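Local coordinates for protein dihydrofolate reductase (Moritella profunda, PDB 2ZZA) that catalyses the NADPH-dependent reduction of 7,8-dihydrofolate to 5,6,7,8-tetrahydrofolate, probably a key step in folate metabolism and in supplying DNA precursors, at residues V3-A8 and L93-G98; P40-R45 and L59-S64; D110-T115 and T125-Y130. All blocks are in the same frame, centred on the assembly; numbering follows the deposited sequence.

How the interactions relate
Interactions 1 and 2 pair neighbouring strands of the central mixed sheet; interaction 3 packs the 125-130 segment against its strand 111-117. The centre of interaction 1 is about 3 Å from the chain's. Interaction 2 continues the sheet on one side, its centre about 10 Å away: M94 O and V42 N probably bond at 2.8 Å. Interaction 3 lies on the other side, about 8 Å from interaction 1 between centres, where V3 O and D110 N probably bond at 2.6 Å. Interactions 2 and 3, about 17 Å apart between centres, do not touch. On NADP+, interaction 1 meets the nicotinamide and diphosphate, interaction 2 the adenosine 2'-phosphate end, interaction 3 the nicotinamide ribose; interactions 1 and 3 also touch folate.

Interaction 1: residues V3-A8 and L93-G98; sequences VSMIAA and LMIIGG. With NAP (NADP nicotinamide-adenine-dinucleotide phosphate), chain C.
S4 and I95 form the middle of a parallel strand pair, in which the 3-8 strand lies beside 93-95 with their directions 40° apart. Three backbone bonds join them. S4 N gives its hydrogen to L93 O at 3.0 Å, I95 N reaches S4 O at 2.7 Å in an almost straight bond (177° at the hydrogen), and I6 N closes on I95 O at 3.0 Å. I95 O also receives the CA-H of M5, 3.3 Å from CA to O, so two residues in succession face this one acceptor. The alternate backbone groups of 3-8 turn the other way: M5 and A7 bond to strand 111-117. The buried hydroxyl of S4 is satisfied outside the pair, by E92.

Side chains pack on both faces. M5 and I95 lie side by side on one, CG of M5 3.8 Å from CB of I95. On the other, M94 is folded back by bends about its CB-CG bond (chi2 -68°) and its CG-SD bond, placing its sulfur against CB of S4 and its methyl near I6. The CG2 methyls of I6 and I96 meet at 3.6 Å, and both side chains also touch F32 of helix 26-36.

Past I6 the chains part, and NADP+ occupies the ends. A8 grips the carboxamide twice: A8 N donates to NAP O7N at 2.8 Å, and NAP N7N donates to A8 O at 3.0 Å, which fixes the rotation of the amide. I6, A7 and A8 also touch the bound folate. G98 N makes a weak bond to the diphosphate oxygen O1A. A side chain on G97 or G98 would collide with the cofactor. The cis peptide between these two glycines, at the start of helix 99-105, is a hallmark of the dihydrofolate reductase nicotinamide site.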
# COMPACT_ATOMS: atom_id res chain seq x y z
N VAL A 3 -1.46 -1.18 12.79
CA VAL A 3 -1.92 -1.50 11.45
C VAL A 3 -1.86 -0.25 10.58
O VAL A 3 -2.66 0.67 10.74
CB VAL A 3 -3.36 -2.06 11.47
CG1 VAL A 3 -3.86 -2.27 10.05
CG2 VAL A 3 -3.38 -3.38 12.23
N SER A 4 -0.90 -0.24 9.66
CA SER A 4 -0.72 0.89 8.76
C SER A 4 -1.00 0.47 7.34
O SER A 4 -0.82 -0.69 6.98
CB SER A 4 0.72 1.41 8.85
OG SER A 4 1.08 1.70 10.18
N MET A 5 -1.44 1.43 6.52
CA MET A 5 -1.70 1.15 5.12
C MET A 5 -0.96 2.21 4.33
O MET A 5 -0.99 3.39 4.68
CB MET A 5 -3.20 1.22 4.81
CG MET A 5 -4.07 0.38 5.74
SD MET A 5 -5.63 -0.16 5.02
CE MET A 5 -6.41 1.39 4.57
N ILE A 6 -0.28 1.78 3.27
CA ILE A 6 0.48 2.70 2.44
C ILE A 6 0.02 2.60 0.99
O ILE A 6 -0.14 1.50 0.45
CB ILE A 6 2.00 2.42 2.56
CG1 ILE A 6 2.78 3.31 1.59
CG2 ILE A 6 2.30 0.93 2.33
CD1 ILE A 6 4.28 3.42 1.93
N ALA A 7 -0.20 3.75 0.37
CA ALA A 7 -0.66 3.80 -1.01
C ALA A 7 -0.33 5.14 -1.66
O ALA A 7 -0.09 6.12 -0.97
CB ALA A 7 -2.16 3.57 -1.07
N ALA A 8 -0.33 5.16 -2.99
CA ALA A 8 -0.09 6.37 -3.77
C ALA A 8 -1.34 6.56 -4.64
O ALA A 8 -1.64 5.73 -5.50
CB ALA A 8 1.15 6.20 -4.65
N LEU A 93 2.85 -3.25 11.06
CA LEU A 93 2.54 -4.07 9.90
C LEU A 93 2.10 -3.12 8.79
O LEU A 93 1.36 -2.16 9.04
CB LEU A 93 1.43 -5.04 10.32
CG LEU A 93 0.39 -5.69 9.43
CD1 LEU A 93 -0.23 -6.84 10.21
CD2 LEU A 93 -0.68 -4.69 9.01
N MET A 94 2.55 -3.36 7.56
CA MET A 94 2.20 -2.49 6.44
C MET A 94 1.28 -3.13 5.41
O MET A 94 1.70 -4.05 4.70
CB MET A 94 3.46 -1.99 5.72
CG MET A 94 4.47 -1.24 6.58
SD MET A 94 3.90 0.38 7.16
CE MET A 94 4.21 1.37 5.73
N ILE A 95 0.05 -2.64 5.31
CA ILE A 95 -0.91 -3.14 4.31
C ILE A 95 -0.54 -2.35 3.05
O ILE A 95 -0.74 -1.14 3.00
CB ILE A 95 -2.37 -2.80 4.69
CG1 ILE A 95 -2.76 -3.52 5.98
CG2 ILE A 95 -3.30 -3.18 3.55
CD1 ILE A 95 -2.69 -5.00 5.88
N ILE A 96 -0.05 -3.01 2.07
CA ILE A 96 0.33 -2.44 0.83
C ILE A 96 -0.64 -2.55 -0.35
O ILE A 96 -0.33 -2.28 -1.40
CB ILE A 96 1.64 -2.85 0.41
CG1 ILE A 96 1.59 -4.25 -0.06
CG2 ILE A 96 2.72 -2.53 1.33
CD1 ILE A 96 2.47 -4.62 -0.74
N GLY A 97 -1.83 -2.92 -0.02
CA GLY A 97 -2.97 -3.08 -0.86
C GLY A 97 -3.20 -4.41 -1.64
O GLY A 97 -2.60 -5.23 -1.53
N GLY A 98 -4.20 -4.53 -2.39
CA GLY A 98 -4.74 -3.56 -3.26
C GLY A 98 -6.05 -2.98 -2.84
O GLY A 98 -6.23 -2.89 -1.77
PA NAP C . -5.98 -6.98 -4.55
O1A NAP C . -6.68 -6.29 -3.45
O2A NAP C . -4.39 -6.70 -4.54
O5B NAP C . -6.13 -8.58 -4.45
C5B NAP C . -7.43 -9.16 -4.44
C4B NAP C . -7.35 -10.66 -4.12
O4B NAP C . -6.75 -10.89 -2.84
C3B NAP C . -8.73 -11.29 -4.03
O3B NAP C . -9.21 -11.56 -5.35
C2B NAP C . -8.31 -12.59 -3.36
O2B NAP C . -7.55 -13.39 -4.27
C1B NAP C . -7.37 -12.06 -2.27
N9A NAP C . -8.14 -11.64 -1.08
C8A NAP C . -8.77 -10.48 -0.90
N7A NAP C . -9.31 -10.45 0.32
C5A NAP C . -9.02 -11.60 0.92
C6A NAP C . -9.29 -12.13 2.18
N6A NAP C . -9.98 -11.43 3.07
N1A NAP C . -8.83 -13.35 2.48
C2A NAP C . -8.13 -14.05 1.60
N3A NAP C . -7.86 -13.58 0.40
C4A NAP C . -8.28 -12.36 0.03
O3 NAP C . -6.50 -6.60 -6.03
PN NAP C . -7.09 -5.16 -6.45
O1N NAP C . -7.49 -5.56 -7.82
O2N NAP C . -8.02 -4.96 -5.32
O5D NAP C . -5.66 -4.45 -6.27
C5D NAP C . -4.69 -4.47 -7.33
C4D NAP C . -4.75 -3.20 -8.17
O4D NAP C . -4.41 -2.11 -7.29
C3D NAP C . -3.66 -3.22 -9.24
O3D NAP C . -3.95 -2.30 -10.30
C2D NAP C . -2.46 -2.72 -8.45
O2D NAP C . -1.47 -2.16 -9.32
C1D NAP C . -3.14 -1.59 -7.68
N1N NAP C . -2.35 -1.12 -6.52
C2N NAP C . -1.98 0.23 -6.41
C3N NAP C . -1.33 0.68 -5.27
C7N NAP C . -0.94 2.15 -5.14
O7N NAP C . -0.59 2.62 -4.05
N7N NAP C . -1.04 2.87 -6.25
C4N NAP C . -1.04 -0.21 -4.24
C5N NAP C . -1.40 -1.55 -4.34
C6N NAP C . -2.05 -2.01 -5.48
P2B NAP C . -7.87 -14.96 -4.41
O1X NAP C . -6.66 -15.74 -4.78
O2X NAP C . -8.51 -15.43 -3.01
O3X NAP C . -9.03 -15.05 -5.52

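Interaction 2: residues P40-R45 and L59-S64; sequences PIVMGR and LNIVLS. With NAP (NADP nicotinamide-adenine-dinucleotide phosphate), chain C.
R45 and S64 converge on one oxygen of the cofactor's 2'-phosphate, at the end of a beta-alpha-beta crossover in which helix 45-51 links the parallel strands 40-44 and 59-63. R45 NH2 donates to NAP O1X at 2.7 Å, the oxygen lying at the edge of the guanidinium and in its plane; S64 OG donates to the same O1X at 2.6 Å. R45 CG stands anti to the backbone nitrogen (chi1 -180°), which carries the chain out along the phosphate. A leucine in place of R45 would probably leave the phosphate charge much less compensated, with S64 OG the remaining one of these two grips on O1X and E49 without its ion-pair mate. R45 N bonds to the ribose oxygen O4B and only weakly to L63 O. L63 lies over a face of the adenine, its CB 3.8 Å from NAP N3A. G44, the helix N-cap, has no side chain; a CB there would strike NAP O5B.

A second shell holds these groups in place. E49 forms a salt bridge with R45 NE, Q66 OE1 accepts from NH2, Q66 N bonds to S64 OG, and Y69 makes a cation-pi contact with the guanidinium.

Farther out, the strands run 25° apart and are joined by alternating bonds: I41 N to L59 O, I61 N to I41 O at 2.9 Å, M43 N to I61 O, and L63 N to M43 O at 2.8 Å. V42 and L63 pack on the side of helix 80-87, CG1 to CD1 3.8 Å. On the other face, M43 CG sits between its own backbone nitrogen and carbonyl carbon (chi1 65°), resting 3.8 Å from V62 CG2.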
# COMPACT_ATOMS: atom_id res chain seq x y z
N PRO A 40 6.86 -6.17 7.86
CA PRO A 40 6.10 -7.18 7.13
C PRO A 40 5.12 -6.42 6.24
O PRO A 40 4.50 -5.45 6.69
CB PRO A 40 5.37 -7.94 8.24
CG PRO A 40 6.27 -7.77 9.42
CD PRO A 40 6.68 -6.32 9.32
N ILE A 41 5.00 -6.81 4.98
CA ILE A 41 4.05 -6.15 4.09
C ILE A 41 2.97 -7.15 3.73
O ILE A 41 3.26 -8.29 3.36
CB ILE A 41 4.74 -5.62 2.81
CG1 ILE A 41 5.52 -6.73 2.12
CG2 ILE A 41 5.65 -4.43 3.16
CD1 ILE A 41 6.14 -6.31 0.80
N VAL A 42 1.72 -6.73 3.87
CA VAL A 42 0.56 -7.57 3.57
C VAL A 42 -0.11 -7.06 2.30
O VAL A 42 -0.42 -5.87 2.19
CB VAL A 42 -0.46 -7.52 4.72
CG1 VAL A 42 -1.67 -8.37 4.39
CG2 VAL A 42 0.19 -7.98 6.02
N MET A 43 -0.35 -7.96 1.35
CA MET A 43 -0.93 -7.57 0.08
C MET A 43 -1.91 -8.61 -0.47
O MET A 43 -1.86 -9.79 -0.10
CB MET A 43 0.19 -7.39 -0.95
CG MET A 43 0.92 -8.70 -1.24
SD MET A 43 2.40 -8.53 -2.21
CE MET A 43 3.64 -8.52 -0.92
N GLY A 44 -2.79 -8.17 -1.35
CA GLY A 44 -3.73 -9.10 -1.95
C GLY A 44 -3.03 -9.85 -3.07
O GLY A 44 -1.97 -9.42 -3.54
N ARG A 45 -3.61 -10.96 -3.50
CA ARG A 45 -3.03 -11.77 -4.57
C ARG A 45 -2.78 -10.95 -5.84
O ARG A 45 -1.74 -11.10 -6.47
CB ARG A 45 -3.95 -12.94 -4.91
CG ARG A 45 -3.44 -13.86 -6.01
CD ARG A 45 -4.60 -14.41 -6.81
NE ARG A 45 -4.20 -15.41 -7.81
CZ ARG A 45 -4.62 -16.67 -7.79
NH1 ARG A 45 -4.23 -17.52 -8.73
NH2 ARG A 45 -5.44 -17.09 -6.83
N LEU A 59 9.16 -9.11 4.90
CA LEU A 59 8.44 -10.38 5.00
C LEU A 59 7.22 -10.16 4.10
O LEU A 59 6.36 -9.35 4.43
CB LEU A 59 7.98 -10.61 6.44
CG LEU A 59 7.73 -12.06 6.89
CD1 LEU A 59 6.73 -12.05 8.04
CD2 LEU A 59 7.19 -12.90 5.74
N ASN A 60 7.16 -10.86 2.97
CA ASN A 60 6.05 -10.71 2.03
C ASN A 60 4.90 -11.65 2.37
O ASN A 60 5.04 -12.87 2.27
CB ASN A 60 6.51 -10.98 0.60
CG ASN A 60 7.47 -9.93 0.08
OD1 ASN A 60 8.53 -9.69 0.66
ND2 ASN A 60 7.10 -9.30 -1.03
N ILE A 61 3.77 -11.08 2.76
CA ILE A 61 2.58 -11.85 3.12
C ILE A 61 1.50 -11.57 2.09
O ILE A 61 1.08 -10.42 1.93
CB ILE A 61 2.08 -11.46 4.52
CG1 ILE A 61 3.14 -11.82 5.56
CG2 ILE A 61 0.76 -12.18 4.83
CD1 ILE A 61 2.88 -11.24 6.94
N VAL A 62 1.05 -12.61 1.40
CA VAL A 62 0.03 -12.49 0.36
C VAL A 62 -1.28 -13.18 0.73
O VAL A 62 -1.29 -14.32 1.19
CB VAL A 62 0.55 -13.09 -0.97
CG1 VAL A 62 -0.49 -12.95 -2.07
CG2 VAL A 62 1.86 -12.41 -1.36
N LEU A 63 -2.38 -12.47 0.51
CA LEU A 63 -3.70 -12.99 0.83
C LEU A 63 -4.38 -13.64 -0.36
O LEU A 63 -4.52 -13.04 -1.42
CB LEU A 63 -4.59 -11.87 1.36
CG LEU A 63 -4.37 -11.42 2.81
CD1 LEU A 63 -4.76 -9.97 2.94
CD2 LEU A 63 -5.18 -12.29 3.75
N SER A 64 -4.78 -14.89 -0.17
CA SER A 64 -5.47 -15.63 -1.21
C SER A 64 -6.22 -16.79 -0.60
O SER A 64 -5.71 -17.47 0.29
CB SER A 64 -4.47 -16.17 -2.24
OG SER A 64 -5.13 -17.00 -3.17
PA NAP C . -5.98 -6.98 -4.55
O1A NAP C . -6.68 -6.29 -3.45
O2A NAP C . -4.39 -6.70 -4.54
O5B NAP C . -6.13 -8.58 -4.45
C5B NAP C . -7.43 -9.16 -4.44
C4B NAP C . -7.35 -10.66 -4.12
O4B NAP C . -6.75 -10.89 -2.84
C3B NAP C . -8.73 -11.29 -4.03
O3B NAP C . -9.21 -11.56 -5.35
C2B NAP C . -8.31 -12.59 -3.36
O2B NAP C . -7.55 -13.39 -4.27
C1B NAP C . -7.37 -12.06 -2.27
N9A NAP C . -8.14 -11.64 -1.08
C8A NAP C . -8.77 -10.48 -0.90
N7A NAP C . -9.31 -10.45 0.32
C5A NAP C . -9.02 -11.60 0.92
C6A NAP C . -9.29 -12.13 2.18
N6A NAP C . -9.98 -11.43 3.07
N1A NAP C . -8.83 -13.35 2.48
C2A NAP C . -8.13 -14.05 1.60
N3A NAP C . -7.86 -13.58 0.40
C4A NAP C . -8.28 -12.36 0.03
O3 NAP C . -6.50 -6.60 -6.03
PN NAP C . -7.09 -5.16 -6.45
O1N NAP C . -7.49 -5.56 -7.82
O2N NAP C . -8.02 -4.96 -5.32
O5D NAP C . -5.66 -4.45 -6.27
C5D NAP C . -4.69 -4.47 -7.33
C4D NAP C . -4.75 -3.20 -8.17
O4D NAP C . -4.41 -2.11 -7.29
C3D NAP C . -3.66 -3.22 -9.24
O3D NAP C . -3.95 -2.30 -10.30
C2D NAP C . -2.46 -2.72 -8.45
O2D NAP C . -1.47 -2.16 -9.32
C1D NAP C . -3.14 -1.59 -7.68
N1N NAP C . -2.35 -1.12 -6.52
C2N NAP C . -1.98 0.23 -6.41
C3N NAP C . -1.33 0.68 -5.27
C7N NAP C . -0.94 2.15 -5.14
O7N NAP C . -0.59 2.62 -4.05
N7N NAP C . -1.04 2.87 -6.25
C4N NAP C . -1.04 -0.21 -4.24
C5N NAP C . -1.40 -1.55 -4.34
C6N NAP C . -2.05 -2.01 -5.48
P2B NAP C . -7.87 -14.96 -4.41
O1X NAP C . -6.66 -15.74 -4.78
O2X NAP C . -8.51 -15.43 -3.01
O3X NAP C . -9.03 -15.05 -5.52

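Interaction 3: residues D110-T115 and T125-Y130; sequences DRLYLT and TWFPDY. With NAP (NADP nicotinamide-adenine-dinucleotide phosphate), chain C.
L114 meets two aromatic rings of the 125-130 segment, one with each of its methyls, and both are CH-pi contacts. CD1 comes over a face of the Y130 ring, 3.9 Å from its centroid and 18° off the normal, the two side chains approaching from opposite directions. CD2 addresses F127 off-centre, 4.3 Å from that centroid. With L114 CG anti to the carbonyl carbon (chi1 -54°) the branch point is carried toward the rings, and chi2 of 178° turns one methyl to each.

The other contacts are plain apolar ones. L112 CD1 touches Y130 CB at 3.6 Å, and its second methyl, CD2, reaches the F127 ring edge near the plane, 4.2 Å from CZ. Within the 125-130 segment, P128 CD covers one F127 face, toward its rim.

Polar bonding is directed outside the pair: the hydroxyl of Y130 is hydrogen-bonded to H116 NE2. In the backbone, an inverse gamma turn centred on D129 turns the chain between P128 and Y130.

L158 of strand 153-160 packs on L114 and Y130, Y102 of helix 99-105 meets F127, and F127 also touches A7 of strand 2-9. The 125-130 segment thus covers the face of the sheet that carries L112 and L114, on a strand flanked by 2-9 and 153-160, while T125, near the nicotinamide ribose, belongs to the small antiparallel pair with strand 14-16.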
# COMPACT_ATOMS: atom_id res chain seq x y z
N ASP A 110 -4.52 2.20 11.71
CA ASP A 110 -4.04 3.16 12.71
C ASP A 110 -3.36 4.33 12.01
O ASP A 110 -3.46 5.47 12.45
CB ASP A 110 -3.05 2.50 13.66
CG ASP A 110 -3.68 1.37 14.44
OD1 ASP A 110 -4.63 1.66 15.20
OD2 ASP A 110 -3.23 0.21 14.30
N ARG A 111 -2.68 4.02 10.91
CA ARG A 111 -1.97 5.04 10.15
C ARG A 111 -2.15 4.82 8.66
O ARG A 111 -2.34 3.70 8.21
CB ARG A 111 -0.47 4.99 10.42
CG ARG A 111 -0.04 5.29 11.81
CD ARG A 111 1.42 4.91 11.93
NE ARG A 111 1.98 5.19 13.24
CZ ARG A 111 3.10 4.64 13.70
NH1 ARG A 111 3.78 3.79 12.95
NH2 ARG A 111 3.55 4.96 14.91
N LEU A 112 -2.05 5.91 7.91
CA LEU A 112 -2.14 5.85 6.47
C LEU A 112 -0.91 6.57 5.95
O LEU A 112 -0.67 7.73 6.29
CB LEU A 112 -3.40 6.54 5.96
CG LEU A 112 -4.75 5.88 6.29
CD1 LEU A 112 -5.88 6.62 5.55
CD2 LEU A 112 -4.72 4.43 5.87
N TYR A 113 -0.09 5.88 5.16
CA TYR A 113 1.08 6.50 4.57
C TYR A 113 0.60 6.83 3.16
O TYR A 113 0.64 5.97 2.28
CB TYR A 113 2.26 5.53 4.48
CG TYR A 113 2.93 5.17 5.78
CD1 TYR A 113 2.26 4.44 6.76
CD2 TYR A 113 4.26 5.51 6.01
CE1 TYR A 113 2.91 4.04 7.94
CE2 TYR A 113 4.92 5.13 7.17
CZ TYR A 113 4.24 4.39 8.13
OH TYR A 113 4.91 4.00 9.27
N LEU A 114 0.14 8.06 2.95
CA LEU A 114 -0.38 8.42 1.64
C LEU A 114 0.46 9.36 0.80
O LEU A 114 0.98 10.36 1.30
CB LEU A 114 -1.77 9.04 1.79
CG LEU A 114 -2.84 8.26 2.54
CD1 LEU A 114 -4.11 9.12 2.60
CD2 LEU A 114 -3.12 6.93 1.85
N THR A 115 0.57 9.04 -0.48
CA THR A 115 1.28 9.90 -1.42
C THR A 115 0.21 10.36 -2.41
O THR A 115 -0.40 9.54 -3.10
CB THR A 115 2.36 9.15 -2.19
OG1 THR A 115 3.42 8.77 -1.31
CG2 THR A 115 2.92 10.04 -3.30
N THR A 125 -9.37 0.65 -10.16
CA THR A 125 -9.20 0.32 -8.74
C THR A 125 -8.98 1.65 -8.01
O THR A 125 -8.19 2.48 -8.46
CB THR A 125 -8.01 -0.64 -8.50
OG1 THR A 125 -6.85 -0.14 -9.16
CG2 THR A 125 -8.32 -2.02 -9.04
N TRP A 126 -9.67 1.84 -6.90
CA TRP A 126 -9.59 3.07 -6.12
C TRP A 126 -9.30 2.84 -4.65
O TRP A 126 -9.68 1.81 -4.09
CB TRP A 126 -10.91 3.85 -6.24
CG TRP A 126 -11.22 4.35 -7.61
CD1 TRP A 126 -11.04 5.62 -8.07
CD2 TRP A 126 -11.76 3.60 -8.70
NE1 TRP A 126 -11.43 5.71 -9.39
CE2 TRP A 126 -11.87 4.48 -9.80
CE3 TRP A 126 -12.15 2.26 -8.86
CZ2 TRP A 126 -12.37 4.07 -11.04
CZ3 TRP A 126 -12.64 1.86 -10.09
CH2 TRP A 126 -12.74 2.75 -11.16
N PHE A 127 -8.63 3.80 -4.02
CA PHE A 127 -8.34 3.70 -2.60
C PHE A 127 -9.67 4.01 -1.89
O PHE A 127 -10.49 4.78 -2.40
CB PHE A 127 -7.29 4.74 -2.20
CG PHE A 127 -6.74 4.54 -0.82
CD1 PHE A 127 -5.79 3.55 -0.57
CD2 PHE A 127 -7.18 5.32 0.25
CE1 PHE A 127 -5.29 3.34 0.71
CE2 PHE A 127 -6.69 5.11 1.55
CZ PHE A 127 -5.74 4.12 1.78
N PRO A 128 -9.92 3.39 -0.72
CA PRO A 128 -11.19 3.68 -0.04
C PRO A 128 -11.35 5.15 0.37
O PRO A 128 -10.38 5.91 0.41
CB PRO A 128 -11.17 2.72 1.16
CG PRO A 128 -9.70 2.48 1.39
CD PRO A 128 -9.16 2.35 -0.01
N ASP A 129 -12.59 5.53 0.68
CA ASP A 129 -12.91 6.90 1.09
C ASP A 129 -12.51 7.09 2.55
O ASP A 129 -13.37 7.15 3.44
CB ASP A 129 -14.42 7.14 0.91
CG ASP A 129 -14.80 8.60 1.07
OD1 ASP A 129 -16.02 8.90 1.12
OD2 ASP A 129 -13.89 9.45 1.14
N TYR A 130 -11.21 7.19 2.78
CA TYR A 130 -10.67 7.36 4.13
C TYR A 130 -11.14 8.62 4.84
O TYR A 130 -11.13 8.69 6.06
CB TYR A 130 -9.14 7.36 4.09
CG TYR A 130 -8.54 8.53 3.33
CD1 TYR A 130 -8.49 8.53 1.94
CD2 TYR A 130 -8.03 9.64 4.01
CE1 TYR A 130 -7.94 9.61 1.24
CE2 TYR A 130 -7.49 10.72 3.32
CZ TYR A 130 -7.44 10.70 1.94
OH TYR A 130 -6.89 11.77 1.27
PA NAP C . -5.98 -6.98 -4.55
O1A NAP C . -6.68 -6.29 -3.45
O2A NAP C . -4.39 -6.70 -4.54
O5B NAP C . -6.13 -8.58 -4.45
C5B NAP C . -7.43 -9.16 -4.44
C4B NAP C . -7.35 -10.66 -4.12
O4B NAP C . -6.75 -10.89 -2.84
C3B NAP C . -8.73 -11.29 -4.03
O3B NAP C . -9.21 -11.56 -5.35
C2B NAP C . -8.31 -12.59 -3.36
O2B NAP C . -7.55 -13.39 -4.27
C1B NAP C . -7.37 -12.06 -2.27
N9A NAP C . -8.14 -11.64 -1.08
C8A NAP C . -8.77 -10.48 -0.90
N7A NAP C . -9.31 -10.45 0.32
C5A NAP C . -9.02 -11.60 0.92
C6A NAP C . -9.29 -12.13 2.18
N6A NAP C . -9.98 -11.43 3.07
N1A NAP C . -8.83 -13.35 2.48
C2A NAP C . -8.13 -14.05 1.60
N3A NAP C . -7.86 -13.58 0.40
C4A NAP C . -8.28 -12.36 0.03
O3 NAP C . -6.50 -6.60 -6.03
PN NAP C . -7.09 -5.16 -6.45
O1N NAP C . -7.49 -5.56 -7.82
O2N NAP C . -8.02 -4.96 -5.32
O5D NAP C . -5.66 -4.45 -6.27
C5D NAP C . -4.69 -4.47 -7.33
C4D NAP C . -4.75 -3.20 -8.17
O4D NAP C . -4.41 -2.11 -7.29
C3D NAP C . -3.66 -3.22 -9.24
O3D NAP C . -3.95 -2.30 -10.30
C2D NAP C . -2.46 -2.72 -8.45
O2D NAP C . -1.47 -2.16 -9.32
C1D NAP C . -3.14 -1.59 -7.68
N1N NAP C . -2.35 -1.12 -6.52
C2N NAP C . -1.98 0.23 -6.41
C3N NAP C . -1.33 0.68 -5.27
C7N NAP C . -0.94 2.15 -5.14
O7N NAP C . -0.59 2.62 -4.05
N7N NAP C . -1.04 2.87 -6.25
C4N NAP C . -1.04 -0.21 -4.24
C5N NAP C . -1.40 -1.55 -4.34
C6N NAP C . -2.05 -2.01 -5.48
P2B NAP C . -7.87 -14.96 -4.41
O1X NAP C . -6.66 -15.74 -4.78
O2X NAP C . -8.51 -15.43 -3.01
O3X NAP C . -9.03 -15.05 -5.52